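Local coordinates for putative lipoprotein YerB (Bacillus subtilis, PDB 2PSB), which is of unknown function but is probably a membrane-attached lipoprotein, and interacts with PcrA, at residues Ser181-Asp187 with Ala303-Lys308; Thr194-Glu198 with Arg210-Gly214; Glu206-Arg210 with Pro225-Ile231; Phe232-Ala236 with Glu267-Lys271; Leu258-His262 with Leu286-Pro290. One frame throughout, in Å; residues are numbered along the deposited sequence.

Interaction 1 (Ser181-Asp187 with Ala303-Lys308); sequences SYNVRVD and AASISK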
# COMPACT_ATOMS: atom_id res chain seq x y z
N SER A 181 23.18 -8.06 6.73
CA SER A 181 22.32 -7.88 5.56
C SER A 181 21.49 -9.12 5.25
O SER A 181 22.02 -10.13 4.77
CB SER A 181 23.16 -7.50 4.33
OG SER A 181 22.34 -7.28 3.20
N TYR A 182 20.19 -9.04 5.52
CA TYR A 182 19.26 -10.14 5.28
C TYR A 182 18.20 -9.77 4.24
O TYR A 182 17.63 -8.68 4.27
CB TYR A 182 18.56 -10.53 6.58
CG TYR A 182 19.47 -11.16 7.60
CD1 TYR A 182 19.74 -12.53 7.56
CD2 TYR A 182 20.08 -10.39 8.59
CE1 TYR A 182 20.59 -13.12 8.49
CE2 TYR A 182 20.94 -10.97 9.52
CZ TYR A 182 21.19 -12.33 9.47
OH TYR A 182 22.03 -12.93 10.38
N ASN A 183 17.95 -10.69 3.31
CA ASN A 183 16.94 -10.47 2.28
C ASN A 183 15.75 -11.34 2.63
O ASN A 183 15.87 -12.27 3.42
CB ASN A 183 17.48 -10.85 0.90
CG ASN A 183 18.70 -10.03 0.49
OD1 ASN A 183 18.74 -8.82 0.72
ND2 ASN A 183 19.68 -10.68 -0.12
N VAL A 184 14.59 -11.02 2.06
CA VAL A 184 13.38 -11.78 2.34
C VAL A 184 12.52 -12.03 1.10
O VAL A 184 12.52 -11.24 0.15
CB VAL A 184 12.51 -11.06 3.40
CG1 VAL A 184 12.18 -9.65 2.94
CG2 VAL A 184 11.24 -11.84 3.67
N ARG A 185 11.81 -13.15 1.12
CA ARG A 185 10.91 -13.55 0.05
C ARG A 185 9.54 -13.83 0.66
O ARG A 185 9.44 -14.28 1.80
CB ARG A 185 11.43 -14.81 -0.65
CG ARG A 185 12.64 -14.59 -1.55
CD ARG A 185 13.94 -14.47 -0.78
NE ARG A 185 15.06 -14.18 -1.68
CZ ARG A 185 15.38 -12.96 -2.11
NH1 ARG A 185 16.41 -12.80 -2.93
NH2 ARG A 185 14.68 -11.90 -1.70
N VAL A 186 8.48 -13.58 -0.10
CA VAL A 186 7.12 -13.81 0.37
C VAL A 186 6.38 -14.58 -0.72
O VAL A 186 6.29 -14.14 -1.86
CB VAL A 186 6.37 -12.48 0.62
CG1 VAL A 186 5.00 -12.74 1.24
CG2 VAL A 186 7.21 -11.58 1.53
N ASP A 187 5.88 -15.75 -0.36
CA ASP A 187 5.15 -16.56 -1.32
C ASP A 187 3.66 -16.55 -1.03
O ASP A 187 3.22 -17.01 0.02
CB ASP A 187 5.67 -18.00 -1.31
CG ASP A 187 4.80 -18.93 -2.11
OD1 ASP A 187 4.50 -18.62 -3.28
OD2 ASP A 187 4.40 -19.97 -1.55
N ALA A 303 4.87 -17.80 5.26
CA ALA A 303 5.01 -17.43 3.85
C ALA A 303 6.30 -16.66 3.62
O ALA A 303 6.77 -16.56 2.49
CB ALA A 303 3.83 -16.59 3.42
N ALA A 304 6.87 -16.11 4.69
CA ALA A 304 8.11 -15.35 4.59
C ALA A 304 9.33 -16.23 4.87
O ALA A 304 9.25 -17.18 5.66
CB ALA A 304 8.08 -14.18 5.56
N SER A 305 10.45 -15.90 4.24
CA SER A 305 11.69 -16.65 4.40
C SER A 305 12.88 -15.72 4.19
O SER A 305 13.06 -15.16 3.11
CB SER A 305 11.75 -17.80 3.40
OG SER A 305 10.63 -18.66 3.55
N ILE A 306 13.69 -15.55 5.23
CA ILE A 306 14.86 -14.69 5.15
C ILE A 306 16.04 -15.41 4.53
O ILE A 306 16.03 -16.63 4.39
CB ILE A 306 15.27 -14.18 6.55
CG1 ILE A 306 15.64 -15.36 7.45
CG2 ILE A 306 14.12 -13.43 7.18
CD1 ILE A 306 16.17 -14.95 8.82
N SER A 307 17.07 -14.65 4.16
CA SER A 307 18.28 -15.20 3.55
C SER A 307 19.43 -14.22 3.68
O SER A 307 19.24 -13.01 3.61
CB SER A 307 18.04 -15.52 2.07
OG SER A 307 17.01 -16.48 1.91
N LYS A 308 20.64 -14.75 3.85
CA LYS A 308 21.83 -13.90 3.97
C LYS A 308 22.37 -13.56 2.59
O LYS A 308 21.98 -14.25 1.62
CB LYS A 308 22.91 -14.63 4.80
CG LYS A 308 24.18 -13.81 5.02
CD LYS A 308 25.25 -14.60 5.77
CE LYS A 308 24.79 -14.97 7.17
NZ LYS A 308 25.87 -15.66 7.94
O HOH W 1 15.93 -16.76 -1.25

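Interaction 2 (Thr194-Glu198 with Arg210-Gly214); sequences TNLVE and RSSDG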
# COMPACT_ATOMS: atom_id res chain seq x y z
N THR A 194 1.35 -19.45 -8.66
CA THR A 194 2.52 -18.92 -7.97
C THR A 194 2.47 -17.39 -7.92
O THR A 194 1.98 -16.74 -8.85
CB THR A 194 3.82 -19.38 -8.67
OG1 THR A 194 4.96 -19.01 -7.88
CG2 THR A 194 3.94 -18.76 -10.05
N ASN A 195 2.94 -16.83 -6.81
CA ASN A 195 2.99 -15.39 -6.60
C ASN A 195 4.12 -15.17 -5.59
O ASN A 195 3.92 -15.23 -4.38
CB ASN A 195 1.65 -14.90 -6.02
CG ASN A 195 1.52 -13.38 -6.02
OD1 ASN A 195 0.47 -12.84 -5.65
ND2 ASN A 195 2.58 -12.68 -6.43
N LEU A 196 5.32 -14.94 -6.12
CA LEU A 196 6.52 -14.75 -5.31
C LEU A 196 7.03 -13.31 -5.31
O LEU A 196 7.25 -12.72 -6.36
CB LEU A 196 7.63 -15.68 -5.82
CG LEU A 196 9.02 -15.58 -5.18
CD1 LEU A 196 8.97 -16.07 -3.73
CD2 LEU A 196 10.01 -16.41 -5.99
N VAL A 197 7.21 -12.77 -4.11
CA VAL A 197 7.71 -11.41 -3.91
C VAL A 197 9.05 -11.50 -3.17
O VAL A 197 9.19 -12.28 -2.23
CB VAL A 197 6.70 -10.56 -3.07
CG1 VAL A 197 7.26 -9.17 -2.84
CG2 VAL A 197 5.37 -10.46 -3.81
N GLU A 198 10.02 -10.71 -3.60
CA GLU A 198 11.33 -10.75 -2.96
C GLU A 198 11.84 -9.34 -2.72
O GLU A 198 11.61 -8.44 -3.52
CB GLU A 198 12.34 -11.50 -3.86
CG GLU A 198 11.72 -12.61 -4.70
CD GLU A 198 12.74 -13.33 -5.57
OE1 GLU A 198 12.35 -13.95 -6.59
OE2 GLU A 198 13.94 -13.29 -5.24
N ARG A 210 12.66 -4.48 -4.94
CA ARG A 210 11.56 -5.44 -4.98
C ARG A 210 11.43 -6.07 -6.36
O ARG A 210 11.81 -5.49 -7.37
CB ARG A 210 10.25 -4.74 -4.60
CG ARG A 210 9.05 -5.66 -4.50
CD ARG A 210 7.81 -4.87 -4.09
NE ARG A 210 6.64 -5.72 -3.89
CZ ARG A 210 5.93 -6.28 -4.85
NH1 ARG A 210 6.24 -6.10 -6.13
NH2 ARG A 210 4.88 -7.04 -4.53
N SER A 211 10.88 -7.28 -6.37
CA SER A 211 10.64 -7.99 -7.61
C SER A 211 9.46 -8.91 -7.31
O SER A 211 9.26 -9.33 -6.16
CB SER A 211 11.85 -8.83 -8.03
OG SER A 211 11.97 -9.97 -7.21
N SER A 212 8.69 -9.22 -8.34
CA SER A 212 7.54 -10.08 -8.20
C SER A 212 7.65 -11.09 -9.33
O SER A 212 8.00 -10.73 -10.45
CB SER A 212 6.25 -9.27 -8.31
OG SER A 212 6.32 -8.40 -9.44
N ASP A 213 7.37 -12.35 -9.02
CA ASP A 213 7.42 -13.42 -10.01
C ASP A 213 8.67 -13.42 -10.89
O ASP A 213 8.62 -13.87 -12.03
CB ASP A 213 6.17 -13.37 -10.88
CG ASP A 213 4.89 -13.60 -10.09
OD1 ASP A 213 4.89 -14.51 -9.22
OD2 ASP A 213 3.89 -12.88 -10.32
N GLY A 214 9.79 -12.92 -10.37
CA GLY A 214 11.02 -12.91 -11.15
C GLY A 214 11.41 -11.64 -11.88
O GLY A 214 12.48 -11.57 -12.49
O HOH W 2 5.89 -16.85 -8.73

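Interaction 3 (Glu206-Arg210 with Pro225-Ile231); sequences EFYTR and PVAMQNI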
# COMPACT_ATOMS: atom_id res chain seq x y z
N GLU A 206 21.77 1.45 0.35
CA GLU A 206 21.19 1.57 1.69
C GLU A 206 19.67 1.48 1.65
O GLU A 206 18.97 2.09 2.46
CB GLU A 206 21.62 2.89 2.34
CG GLU A 206 23.14 3.07 2.42
CD GLU A 206 23.56 4.26 3.26
OE1 GLU A 206 23.18 4.30 4.45
OE2 GLU A 206 24.27 5.15 2.73
N PHE A 207 19.16 0.71 0.69
CA PHE A 207 17.73 0.50 0.56
C PHE A 207 17.43 -0.86 -0.03
O PHE A 207 18.34 -1.60 -0.41
CB PHE A 207 17.07 1.61 -0.29
CG PHE A 207 17.56 1.70 -1.71
CD1 PHE A 207 17.52 0.59 -2.56
CD2 PHE A 207 18.00 2.91 -2.23
CE1 PHE A 207 17.90 0.69 -3.89
CE2 PHE A 207 18.39 3.03 -3.56
CZ PHE A 207 18.34 1.91 -4.40
N TYR A 208 16.14 -1.19 -0.08
CA TYR A 208 15.68 -2.46 -0.61
C TYR A 208 15.11 -2.34 -2.01
O TYR A 208 14.60 -1.29 -2.41
CB TYR A 208 14.61 -3.07 0.28
CG TYR A 208 15.07 -3.46 1.65
CD1 TYR A 208 15.27 -2.50 2.65
CD2 TYR A 208 15.27 -4.80 1.98
CE1 TYR A 208 15.66 -2.88 3.93
CE2 TYR A 208 15.66 -5.18 3.25
CZ TYR A 208 15.85 -4.22 4.23
OH TYR A 208 16.22 -4.61 5.49
N THR A 209 15.26 -3.39 -2.75
CA THR A 209 14.70 -3.55 -4.09
C THR A 209 13.60 -4.60 -4.11
O THR A 209 13.66 -5.50 -3.19
CB THR A 209 15.80 -3.92 -5.10
OG1 THR A 209 16.90 -3.01 -4.96
CG2 THR A 209 15.33 -3.68 -6.52
N ARG A 210 12.66 -4.48 -4.94
CA ARG A 210 11.56 -5.44 -4.98
C ARG A 210 11.43 -6.07 -6.36
O ARG A 210 11.81 -5.49 -7.37
CB ARG A 210 10.25 -4.74 -4.60
CG ARG A 210 9.05 -5.66 -4.50
CD ARG A 210 7.81 -4.87 -4.09
NE ARG A 210 6.64 -5.72 -3.89
CZ ARG A 210 5.93 -6.28 -4.85
NH1 ARG A 210 6.24 -6.10 -6.13
NH2 ARG A 210 4.88 -7.04 -4.53
N PRO A 225 13.56 1.23 -10.94
CA PRO A 225 13.08 0.36 -9.86
C PRO A 225 12.62 1.17 -8.65
O PRO A 225 13.15 2.24 -8.38
CB PRO A 225 14.30 -0.51 -9.54
CG PRO A 225 15.03 -0.57 -10.84
CD PRO A 225 14.94 0.87 -11.32
N VAL A 226 11.62 0.66 -7.94
CA VAL A 226 11.14 1.37 -6.75
C VAL A 226 12.08 1.00 -5.60
O VAL A 226 12.72 -0.05 -5.62
CB VAL A 226 9.68 0.97 -6.39
CG1 VAL A 226 9.18 1.79 -5.19
CG2 VAL A 226 8.76 1.20 -7.59
N ALA A 227 12.19 1.89 -4.62
CA ALA A 227 13.06 1.62 -3.48
C ALA A 227 12.38 2.04 -2.18
O ALA A 227 11.75 3.09 -2.10
CB ALA A 227 14.39 2.36 -3.65
N MSE A 228 12.50 1.20 -1.17
CA MSE A 228 11.91 1.50 0.12
C MSE A 228 12.95 1.22 1.22
O MSE A 228 13.96 0.57 0.97
CB MSE A 228 10.62 0.70 0.33
CG MSE A 228 10.76 -0.81 0.47
SE MSE A 228 10.80 -1.90 -1.16
CE MSE A 228 9.95 -0.74 -2.45
N GLN A 229 12.71 1.75 2.41
CA GLN A 229 13.64 1.58 3.51
C GLN A 229 13.14 0.70 4.65
O GLN A 229 13.85 0.50 5.62
CB GLN A 229 14.06 2.95 4.06
CG GLN A 229 15.07 3.68 3.18
CD GLN A 229 14.47 4.25 1.90
OE1 GLN A 229 15.20 4.58 0.96
NE2 GLN A 229 13.15 4.37 1.86
N ASN A 230 11.91 0.19 4.52
CA ASN A 230 11.33 -0.68 5.54
C ASN A 230 10.43 -1.75 4.91
O ASN A 230 9.61 -1.44 4.04
CB ASN A 230 10.47 0.11 6.56
CG ASN A 230 11.16 1.37 7.07
OD1 ASN A 230 11.22 2.38 6.38
ND2 ASN A 230 11.68 1.31 8.29
N ILE A 231 10.59 -2.99 5.35
CA ILE A 231 9.74 -4.07 4.87
C ILE A 231 9.06 -4.58 6.15
O ILE A 231 9.73 -5.07 7.08
CB ILE A 231 10.51 -5.26 4.23
CG1 ILE A 231 11.60 -4.77 3.26
CG2 ILE A 231 9.51 -6.15 3.51
CD1 ILE A 231 11.11 -3.93 2.09
O HOH W 3 12.70 -2.33 -7.06

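Interaction 4 (Phe232-Ala236 with Glu267-Lys271); sequences FIVEA and ETDWK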
# COMPACT_ATOMS: atom_id res chain seq x y z
N PHE A 232 7.74 -4.45 6.18
CA PHE A 232 6.96 -4.83 7.33
C PHE A 232 5.99 -5.95 6.97
O PHE A 232 4.95 -5.70 6.33
CB PHE A 232 6.21 -3.60 7.83
CG PHE A 232 5.47 -3.80 9.12
CD1 PHE A 232 5.78 -4.86 9.97
CD2 PHE A 232 4.49 -2.89 9.51
CE1 PHE A 232 5.12 -5.01 11.18
CE2 PHE A 232 3.82 -3.04 10.72
CZ PHE A 232 4.15 -4.10 11.56
N ILE A 233 6.32 -7.18 7.37
CA ILE A 233 5.48 -8.33 7.08
C ILE A 233 4.54 -8.53 8.25
O ILE A 233 4.98 -8.75 9.37
CB ILE A 233 6.37 -9.60 6.85
CG1 ILE A 233 7.33 -9.32 5.69
CG2 ILE A 233 5.49 -10.83 6.53
CD1 ILE A 233 8.37 -10.39 5.46
N VAL A 234 3.24 -8.44 7.97
CA VAL A 234 2.22 -8.57 9.00
C VAL A 234 1.35 -9.82 8.85
O VAL A 234 0.85 -10.11 7.77
CB VAL A 234 1.34 -7.29 9.01
CG1 VAL A 234 0.10 -7.49 9.87
CG2 VAL A 234 2.15 -6.12 9.53
N GLU A 235 1.19 -10.56 9.95
CA GLU A 235 0.37 -11.78 9.95
C GLU A 235 -1.01 -11.48 10.49
O GLU A 235 -1.17 -11.19 11.67
CB GLU A 235 1.01 -12.87 10.80
CG GLU A 235 0.26 -14.20 10.73
CD GLU A 235 0.96 -15.34 11.46
OE1 GLU A 235 0.98 -15.33 12.71
OE2 GLU A 235 1.51 -16.23 10.78
N ALA A 236 -2.00 -11.57 9.62
CA ALA A 236 -3.38 -11.28 10.00
C ALA A 236 -4.31 -12.40 9.59
O ALA A 236 -4.14 -13.01 8.53
CB ALA A 236 -3.81 -9.97 9.35
N GLU A 267 12.10 -9.82 14.78
CA GLU A 267 10.87 -10.57 14.99
C GLU A 267 9.98 -9.66 15.81
O GLU A 267 10.44 -9.04 16.77
CB GLU A 267 11.14 -11.87 15.76
CG GLU A 267 11.18 -13.11 14.88
CD GLU A 267 11.13 -14.39 15.69
OE1 GLU A 267 12.18 -14.79 16.25
OE2 GLU A 267 10.04 -15.00 15.77
N THR A 268 8.72 -9.56 15.45
CA THR A 268 7.85 -8.66 16.20
C THR A 268 6.40 -9.05 16.20
O THR A 268 6.00 -10.07 15.63
CB THR A 268 7.96 -7.22 15.64
OG1 THR A 268 7.28 -6.32 16.52
CG2 THR A 268 7.33 -7.13 14.27
N ASP A 269 5.61 -8.24 16.89
CA ASP A 269 4.17 -8.40 16.97
C ASP A 269 3.66 -7.11 16.35
O ASP A 269 4.43 -6.32 15.81
CB ASP A 269 3.71 -8.49 18.42
CG ASP A 269 4.11 -9.79 19.08
OD1 ASP A 269 3.60 -10.85 18.65
OD2 ASP A 269 4.93 -9.76 20.02
N TRP A 270 2.35 -6.92 16.41
CA TRP A 270 1.73 -5.72 15.88
C TRP A 270 0.35 -5.54 16.49
O TRP A 270 -0.38 -6.51 16.70
CB TRP A 270 1.62 -5.78 14.35
CG TRP A 270 0.70 -6.84 13.84
CD1 TRP A 270 1.04 -8.11 13.45
CD2 TRP A 270 -0.73 -6.76 13.69
NE1 TRP A 270 -0.08 -8.81 13.08
CE2 TRP A 270 -1.18 -8.01 13.22
CE3 TRP A 270 -1.67 -5.74 13.91
CZ2 TRP A 270 -2.53 -8.27 12.97
CZ3 TRP A 270 -3.01 -6.01 13.66
CH2 TRP A 270 -3.43 -7.26 13.20
N LYS A 271 0.02 -4.30 16.80
CA LYS A 271 -1.28 -3.97 17.36
C LYS A 271 -1.83 -2.87 16.48
O LYS A 271 -1.08 -2.22 15.73
CB LYS A 271 -1.14 -3.41 18.78
CG LYS A 271 -0.79 -4.40 19.89
CD LYS A 271 -0.67 -3.65 21.22
CE LYS A 271 -0.10 -4.52 22.35
NZ LYS A 271 -1.03 -5.61 22.79

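Interaction 5 (Leu258-His262 with Leu286-Pro290); sequences LLFQH and LPFVP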
# COMPACT_ATOMS: atom_id res chain seq x y z
N LEU A 258 7.26 -9.48 11.02
CA LEU A 258 8.69 -9.32 10.81
C LEU A 258 8.98 -7.92 10.28
O LEU A 258 8.25 -7.41 9.45
CB LEU A 258 9.19 -10.35 9.80
CG LEU A 258 9.44 -11.79 10.23
CD1 LEU A 258 8.69 -12.16 11.50
CD2 LEU A 258 9.04 -12.68 9.09
N LEU A 259 10.07 -7.33 10.75
CA LEU A 259 10.45 -6.00 10.31
C LEU A 259 11.87 -6.01 9.78
O LEU A 259 12.81 -6.36 10.50
CB LEU A 259 10.32 -5.03 11.48
CG LEU A 259 10.59 -3.55 11.18
CD1 LEU A 259 9.59 -3.01 10.12
CD2 LEU A 259 10.47 -2.77 12.48
N PHE A 260 12.03 -5.63 8.51
CA PHE A 260 13.33 -5.59 7.86
C PHE A 260 13.74 -4.17 7.51
O PHE A 260 13.07 -3.49 6.72
CB PHE A 260 13.34 -6.40 6.56
CG PHE A 260 12.96 -7.83 6.73
CD1 PHE A 260 11.63 -8.19 6.93
CD2 PHE A 260 13.93 -8.83 6.68
CE1 PHE A 260 11.27 -9.52 7.08
CE2 PHE A 260 13.58 -10.17 6.83
CZ PHE A 260 12.25 -10.52 7.03
N GLN A 261 14.85 -3.74 8.08
CA GLN A 261 15.39 -2.41 7.83
C GLN A 261 16.91 -2.48 8.00
O GLN A 261 17.41 -3.20 8.87
CB GLN A 261 14.77 -1.40 8.81
CG GLN A 261 14.36 -2.01 10.13
CD GLN A 261 13.81 -1.00 11.13
OE1 GLN A 261 12.87 -0.26 10.85
NE2 GLN A 261 14.40 -0.98 12.31
N HIS A 262 17.65 -1.78 7.15
CA HIS A 262 19.11 -1.79 7.22
C HIS A 262 19.70 -3.20 7.13
O HIS A 262 20.64 -3.53 7.85
CB HIS A 262 19.57 -1.14 8.53
CG HIS A 262 19.35 0.34 8.57
ND1 HIS A 262 19.21 1.03 9.75
CD2 HIS A 262 19.24 1.26 7.58
CE1 HIS A 262 19.02 2.32 9.49
NE2 HIS A 262 19.04 2.48 8.18
N LEU A 286 8.12 -0.19 17.65
CA LEU A 286 9.38 -0.24 16.94
C LEU A 286 9.29 0.90 15.93
O LEU A 286 8.28 1.06 15.26
CB LEU A 286 9.53 -1.58 16.21
CG LEU A 286 9.87 -2.74 17.13
CD1 LEU A 286 9.68 -4.06 16.40
CD2 LEU A 286 11.31 -2.59 17.62
N PRO A 287 10.34 1.74 15.83
CA PRO A 287 10.27 2.84 14.86
C PRO A 287 10.66 2.41 13.44
O PRO A 287 11.20 1.32 13.25
CB PRO A 287 11.25 3.86 15.44
CG PRO A 287 12.32 2.98 15.98
CD PRO A 287 11.53 1.88 16.69
N PHE A 288 10.37 3.26 12.46
CA PHE A 288 10.73 2.99 11.06
C PHE A 288 11.90 3.88 10.71
O PHE A 288 12.11 4.94 11.32
CB PHE A 288 9.60 3.34 10.08
CG PHE A 288 8.41 2.42 10.12
CD1 PHE A 288 8.57 1.04 10.26
CD2 PHE A 288 7.13 2.94 9.97
CE1 PHE A 288 7.45 0.19 10.24
CE2 PHE A 288 6.01 2.09 9.96
CZ PHE A 288 6.17 0.72 10.09
N VAL A 289 12.66 3.46 9.70
CA VAL A 289 13.80 4.21 9.18
C VAL A 289 13.20 5.26 8.24
O VAL A 289 12.34 4.95 7.43
CB VAL A 289 14.73 3.30 8.32
CG1 VAL A 289 15.66 4.16 7.47
CG2 VAL A 289 15.53 2.36 9.22
N PRO A 290 13.67 6.51 8.32
CA PRO A 290 13.09 7.52 7.41
C PRO A 290 13.09 7.05 5.94
O PRO A 290 14.09 6.52 5.45
CB PRO A 290 13.99 8.73 7.62
CG PRO A 290 14.44 8.59 9.04
CD PRO A 290 14.72 7.10 9.17
O HOH W 4 12.78 -0.44 14.43

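Interaction 1 (Ser181-Asp187 with Ala303-Lys308)
Tyr182, Ser307 and Lys308 have the most surface covered in this antiparallel pairing. The Tyr182 ring lies beside the end of the modelled chain, with Tyr182 CD1 4.4 Å from Lys308 CA and 4.5 Å from Ile306 CD1. Ser307 pairs with Asn183 through both its backbone groups. Its carbonyl takes the shortest hydrogen bond between the two strands, Asn183 N to Ser307 O at 2.7 Å, and a CA-H...O contact from Tyr182 CA at 3.3 Å, while Ser307 N bonds to Asn183 O at 2.8 Å. The same register repeats at the next hydrogen-bonded pair, where Arg185 N to Ser305 O and Ser305 N to Arg185 O are both 3.1 Å, and closes with Asp187 N to Ala303 O, also 3.1 Å. A water bonded to Arg185 NE (2.8 Å) and weakly to Ser307 OG (3.4 Å) links side chains on the polar face shared by Asn183, Arg185, Ser305 and Ser307. Val184, Val186, Ala304 and Ile306 form the other face. Their side chains pack against Ile233, Leu258 and Phe260, so this edge of the six-stranded antiparallel sheet, where strand 183-187 separates outermost strand 304-307 from strand 196-202, packs on the large mixed sheet.

Interaction 2 (Thr194-Glu198 with Arg210-Gly214)
Asp213 bonds to Leu196 twice: Asp213 N donates to Leu196 O at 2.7 Å, and Leu196 N donates to Asp213 OD1 at 3.2 Å, the carboxylate standing in for a backbone carbonyl just past the end of the strand. OD2 of Asp213 forms a salt bridge with Arg44. A water extends the polar cluster, donating to Asp213 OD1 (2.6 Å) and lying 2.5 Å from Thr194 OG1. Further along, Glu198 and Ser211 make an antiparallel hydrogen-bonded pair, with Glu198 N to Ser211 O at 3.0 Å and Ser211 N to Glu198 O at 3.2 Å; on the same face Glu198 CG meets Ser211 OG at 3.7 Å. Between these pairs Val197 and Ser212 are non-hydrogen-bonded partners. Val197 packs on the Arg210 guanidinium, CG2 being 3.5 Å from Arg210 NH2 and CG1 over one face, while Arg210 is held by a salt bridge to Glu57 and a hydrogen bond to Thr217. Asp213 and Gly214 have positive phi angles that fit a type I' turn, leading into strand 215-219. The contact is the open end of the hairpin of strands 196-202 and 207-212, in the middle of the six-stranded sheet, with strand 183-187 beside 196-202 and 215-219 beside 207-212.

Interaction 3 (Glu206-Arg210 with Pro225-Ile231)
Two segments whose directions are 99° apart are joined here by one isolated beta bridge, Tyr208 with Met228, rather than by a run of strand pairing. Tyr208 N donates to Met228 O at 3.0 Å in a nearly straight bond, and the return bond, Met228 N to Tyr208 O at 3.5 Å, is weak. Beyond it the backbones part: a water 3.0 Å from Arg210 N and 2.7 Å from Val226 O spans the gap. The side chains follow the crossing. Ala227 CB sits 3.6 Å above the centroid of the Phe207 ring, and Ile231 CG1 4.0 Å above that of the Tyr208 ring, both CH-pi contacts over a ring face. The selenium of Met228, a selenomethionine, reaches Tyr208 CB at 4.2 Å. Glu206, in a left-handed backbone conformation, and Phe207 form a G1 beta bulge in the hairpin with strand 196-202. The single bridge lies where the chain passes from strand 224-225, outermost in the antiparallel sheet, to strand 230-240 of the mixed sheet.

Interaction 4 (Phe232-Ala236 with Glu267-Lys271)
In the large mixed sheet, strands 230-240 and 264-273 both pair with strand 255-261, and here they meet through side chains across the intervening distance. Their axes come no closer than 7.8 Å and lie 64° apart, so large residues must fill the space between them. Trp270 does most of this. With chi1 in the p well (65°) and chi2 at -94°, its indole reaches across to strand 232-235 and lays one face on Val234. Val234, with chi1 in the t well, puts CG1 3.6 Å from the centroid of the five-membered ring and 15° off its normal, a CH-pi contact. Phe232 is also t at chi1, and although its CA-to-CB bond points sideways, the ring reaches strand 264-273: Phe232 CZ is 4.1 Å from Trp270 CB, and Phe232 CE1 is 4.4 Å from Thr268 CG2. Ala236 CB borders the six-membered ring, 4.2 Å from Trp270 CZ2. The extended side chain of Glu235 leads away, and its OE2 bonds to the backbone of Leu301. Ile277 of strand 276-281 touches both Val234 and Trp270, completing the buried cluster. One polar link ties the two strands: Trp270 NE1 donates to Glu235 O, which lies at the ring edge, over 3.0 Å at an N-H...O angle of 144°.

Interaction 5 (Leu258-His262 with Leu286-Pro290)
This is a loop-on-strand side-chain contact: residues 286-290, part of the connection between strands 284-285 and 293-298, run along the end of strand 255-261 in the mixed sheet. The two directions are 37° apart, and the nearest CA atoms, those of Gln261 and Val289, are still 6.9 Å from each other, too far for backbone pairing. Leu259 and Gln261, alternate residues of the strand, point toward the loop. Leu259 branches between two partners, CD2 lying 4.0 Å from Leu286 CB and CD1 lying 3.9 Å from Phe288 CE1 at the edge of the phenyl ring. Val289 packs against Gln261 and His262: its CG2 is 3.9 Å from Gln261 CB and 3.5 Å from His262 CE1, and it sits over a face of the imidazole, 3.8 Å from the ring centroid, as a CH-pi contact. Ile266 of strand 264-273 touches both Leu286 and Gln261. The polar link is indirect: one water accepts from Gln261 NE2 at 2.7 Å and donates to Pro287 O at 2.6 Å. Gln261 OE1 is 3.3 Å from the same carbonyl, but both are acceptors and cannot bond. The chemistry thus implies that the loop is held against the strand by fitted apolar surfaces, with a single water bridging Gln261 NE2 and Pro287 O.

Interactions 1, 2 and 3 all reach the six-stranded antiparallel sheet, while interactions 3, 4 and 5 reach the large mixed sheet, so interaction 3 belongs to both. Interaction 1 closes the longest span, from 181-187 to the last modelled residues, 303-308, and the others fall within it: 2 and 3 share Arg210, 4 follows, and 4 and 5 alternate along the chain. Centres of 1 and 2 are about 11 Å apart, those of 4 and 5 about 12 Å, whereas 2 and 5 are about 21 Å apart and do not touch. Val184, Ala304 and Ile306 of interaction 1 meet Ile233, Leu258 and Phe260 of interactions 4 and 5, so that the two sheets pack against each other here.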